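Local structure of DUF596 domain-containing protein (Neisseria meningitidis, 2O5H) at residues D11-K14 against R15-R19. The protein is of unknown function, a small alpha-beta protein of a family conserved in bacteria that assembles as two chains. Numbering follows the deposited sequence.
Sequences DVHK and RYQDR
Asp11 and Arg15 form a salt bridge one turn apart on the same helix. Arg15 presents the NE side of its guanidinium, and its NE and NH2 both donate to one carboxylate oxygen, OD2. NE lies 3.1 Å from Asp11 OD2, and NH2 of Arg15 lies 3.3 Å from that same OD2. The oxygen sits close to the guanidinium plane but is met from above its own carboxylate plane, both donors coming from the same face. The two planes are 44° apart. A bend at chi3 of Arg15 (-84°) turns the guanidinium back towards Asp11. Arg15 NH2 has a second acidic partner, Glu50 of helix 48-64, so the arginine links two helices and lies between two acidic groups, which probably offset its charge.

This is an i to i+4 pair in the last turns of helix 3-16. The backbone bonds beneath it follow the same spacing. Arg15 N donates to Asp11 O at 3.0 Å, and Tyr16 N donates to Val12 O at 2.8 Å. Gln17 N makes two weak bonds, to His13 O at 3.4 Å and to Lys14 O at 3.3 Å. Arg19 holds the N-cap position of helix 20-30.

Val12 packs against Arg15. Its CG2 comes to 3.3 Å from Arg15 NH2, while its CA lies over one guanidinium face. Tyr16 has CG anti to its backbone N (chi1 -179°), and its ring leads away from Val12. The ring meets Phe44 edge-to-face, and its OH is hydrogen-bonded to Asp23.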
ATOM      1  N   ASP A  11      13.680 -22.331  -0.291  1.00 36.71           N
ATOM      2  CA  ASP A  11      13.897 -21.979  -1.688  1.00 37.82           C
ATOM      3  C   ASP A  11      13.274 -20.618  -2.036  1.00 37.35           C
ATOM      4  O   ASP A  11      13.893 -19.797  -2.702  1.00 37.19           O
ATOM      5  CB  ASP A  11      13.327 -23.095  -2.573  1.00 39.35           C
ATOM      6  CG  ASP A  11      13.210 -22.698  -4.032  1.00 42.31           C
ATOM      7  OD1 ASP A  11      14.241 -22.420  -4.663  1.00 44.27           O
ATOM      8  OD2 ASP A  11      12.071 -22.669  -4.546  1.00 48.60           O
ATOM      9  N   VAL A  12      12.060 -20.374  -1.565  1.00 36.58           N
ATOM     10  CA  VAL A  12      11.378 -19.089  -1.816  1.00 37.60           C
ATOM     11  C   VAL A  12      12.150 -17.982  -1.125  1.00 37.95           C
ATOM     12  O   VAL A  12      12.348 -16.893  -1.675  1.00 38.40           O
ATOM     13  CB  VAL A  12       9.901 -19.136  -1.332  1.00 38.00           C
ATOM     14  CG1 VAL A  12       9.168 -17.880  -1.694  1.00 36.09           C
ATOM     15  CG2 VAL A  12       9.208 -20.328  -1.977  1.00 42.40           C
ATOM     16  N   HIS A  13      12.605 -18.285   0.086  1.00 38.88           N
ATOM     17  CA  HIS A  13      13.379 -17.385   0.892  1.00 40.56           C
ATOM     18  C   HIS A  13      14.638 -16.954   0.148  1.00 40.40           C
ATOM     19  O   HIS A  13      14.964 -15.777   0.108  1.00 40.75           O
ATOM     20  CB  HIS A  13      13.738 -18.089   2.210  1.00 42.54           C
ATOM     21  CG  HIS A  13      14.081 -17.152   3.322  1.00 48.19           C
ATOM     22  ND1 HIS A  13      15.331 -16.587   3.459  1.00 53.34           N
ATOM     23  CD2 HIS A  13      13.335 -16.672   4.346  1.00 51.56           C
ATOM     24  CE1 HIS A  13      15.337 -15.784   4.510  1.00 54.45           C
ATOM     25  NE2 HIS A  13      14.138 -15.823   5.069  1.00 53.80           N
ATOM     26  N   LYS A  14      15.353 -17.919  -0.434  1.00 40.26           N
ATOM     27  CA  LYS A  14      16.530 -17.635  -1.257  1.00 39.30           C
ATOM     28  C   LYS A  14      16.232 -16.821  -2.513  1.00 39.95           C
ATOM     29  O   LYS A  14      16.969 -15.874  -2.843  1.00 40.37           O
ATOM     30  CB  LYS A  14      17.237 -18.942  -1.615  1.00 40.24           C
ATOM     31  CG  LYS A  14      18.673 -18.751  -2.036  1.00 41.17           C
ATOM     32  CD  LYS A  14      19.498 -20.017  -1.825  1.00 44.92           C
ATOM     33  CE  LYS A  14      20.711 -19.989  -2.752  1.00 45.40           C
ATOM     34  NZ  LYS A  14      21.533 -21.238  -2.654  1.00 47.78           N
ATOM     35  N   ARG A  15      15.162 -17.174  -3.224  1.00 38.75           N
ATOM     36  CA  ARG A  15      14.790 -16.445  -4.430  1.00 38.78           C
ATOM     37  C   ARG A  15      14.357 -15.014  -4.116  1.00 37.25           C
ATOM     38  O   ARG A  15      14.647 -14.123  -4.889  1.00 36.84           O
ATOM     39  CB  ARG A  15      13.711 -17.183  -5.217  1.00 38.58           C
ATOM     40  CG  ARG A  15      14.194 -18.537  -5.728  1.00 42.43           C
ATOM     41  CD  ARG A  15      13.197 -19.190  -6.678  1.00 46.40           C
ATOM     42  NE  ARG A  15      12.160 -19.915  -5.945  1.00 46.07           N
ATOM     43  CZ  ARG A  15      10.888 -19.527  -5.882  1.00 46.20           C
ATOM     44  NH1 ARG A  15      10.525 -18.445  -6.531  1.00 44.46           N
ATOM     45  NH2 ARG A  15       9.989 -20.226  -5.192  1.00 41.10           N
ATOM     46  N   TYR A  16      13.696 -14.794  -2.982  1.00 36.99           N
ATOM     47  CA  TYR A  16      13.229 -13.434  -2.642  1.00 37.24           C
ATOM     48  C   TYR A  16      14.400 -12.488  -2.317  1.00 38.89           C
ATOM     49  O   TYR A  16      14.349 -11.273  -2.577  1.00 38.71           O
ATOM     50  CB  TYR A  16      12.125 -13.429  -1.543  1.00 36.50           C
ATOM     51  CG  TYR A  16      11.668 -12.002  -1.244  1.00 35.96           C
ATOM     52  CD1 TYR A  16      10.801 -11.327  -2.117  1.00 34.11           C
ATOM     53  CD2 TYR A  16      12.163 -11.312  -0.136  1.00 35.61           C
ATOM     54  CE1 TYR A  16      10.423 -10.028  -1.881  1.00 30.43           C
ATOM     55  CE2 TYR A  16      11.819  -9.992   0.108  1.00 35.03           C
ATOM     56  CZ  TYR A  16      10.949  -9.347  -0.765  1.00 35.53           C
ATOM     57  OH  TYR A  16      10.609  -8.042  -0.494  1.00 34.87           O
ATOM     58  N   GLN A  17      15.500 -13.064  -1.828  1.00 40.56           N
ATOM     59  CA  GLN A  17      16.697 -12.306  -1.458  1.00 41.35           C
ATOM     60  C   GLN A  17      17.191 -11.323  -2.504  1.00 41.01           C
ATOM     61  O   GLN A  17      17.678 -10.252  -2.155  1.00 41.86           O
ATOM     62  CB  GLN A  17      17.820 -13.259  -1.041  1.00 42.59           C
ATOM     63  CG  GLN A  17      18.542 -12.830   0.246  1.00 46.95           C
ATOM     64  CD  GLN A  17      17.588 -12.597   1.435  1.00 50.72           C
ATOM     65  OE1 GLN A  17      16.487 -13.170   1.506  1.00 53.38           O
ATOM     66  NE2 GLN A  17      18.023 -11.761   2.378  1.00 51.72           N
ATOM     67  N   ASP A  18      17.048 -11.663  -3.785  0.50 40.83           N
ATOM     68  CA  ASP A  18      17.547 -10.821  -4.884  0.50 40.17           C
ATOM     69  C   ASP A  18      16.686  -9.573  -5.211  0.50 39.56           C
ATOM     70  O   ASP A  18      17.057  -8.765  -6.077  0.50 38.88           O
ATOM     71  CB  ASP A  18      17.731 -11.655  -6.161  0.50 40.67           C
ATOM     72  CG  ASP A  18      18.286 -13.053  -5.892  0.50 42.11           C
ATOM     73  OD1 ASP A  18      18.872 -13.298  -4.811  0.50 44.24           O
ATOM     74  OD2 ASP A  18      18.142 -13.912  -6.785  0.50 43.53           O
ATOM     75  N   ARG A  19      15.534  -9.426  -4.564  1.00 38.99           N
ATOM     76  CA  ARG A  19      14.753  -8.162  -4.684  1.00 38.08           C
ATOM     77  C   ARG A  19      14.521  -7.490  -3.334  1.00 38.07           C
ATOM     78  O   ARG A  19      13.853  -6.449  -3.262  1.00 38.05           O
ATOM     79  CB  ARG A  19      13.408  -8.405  -5.383  1.00 38.24           C
ATOM     80  CG  ARG A  19      12.519  -9.462  -4.673  1.00 36.69           C
ATOM     81  CD  ARG A  19      11.187  -9.613  -5.355  1.00 37.09           C
ATOM     82  NE  ARG A  19      10.248  -8.511  -5.062  1.00 33.42           N
ATOM     83  CZ  ARG A  19       9.223  -8.203  -5.827  1.00 34.61           C
ATOM     84  NH1 ARG A  19       9.044  -8.876  -6.962  1.00 31.65           N
ATOM     85  NH2 ARG A  19       8.383  -7.212  -5.470  1.00 31.14           N
TER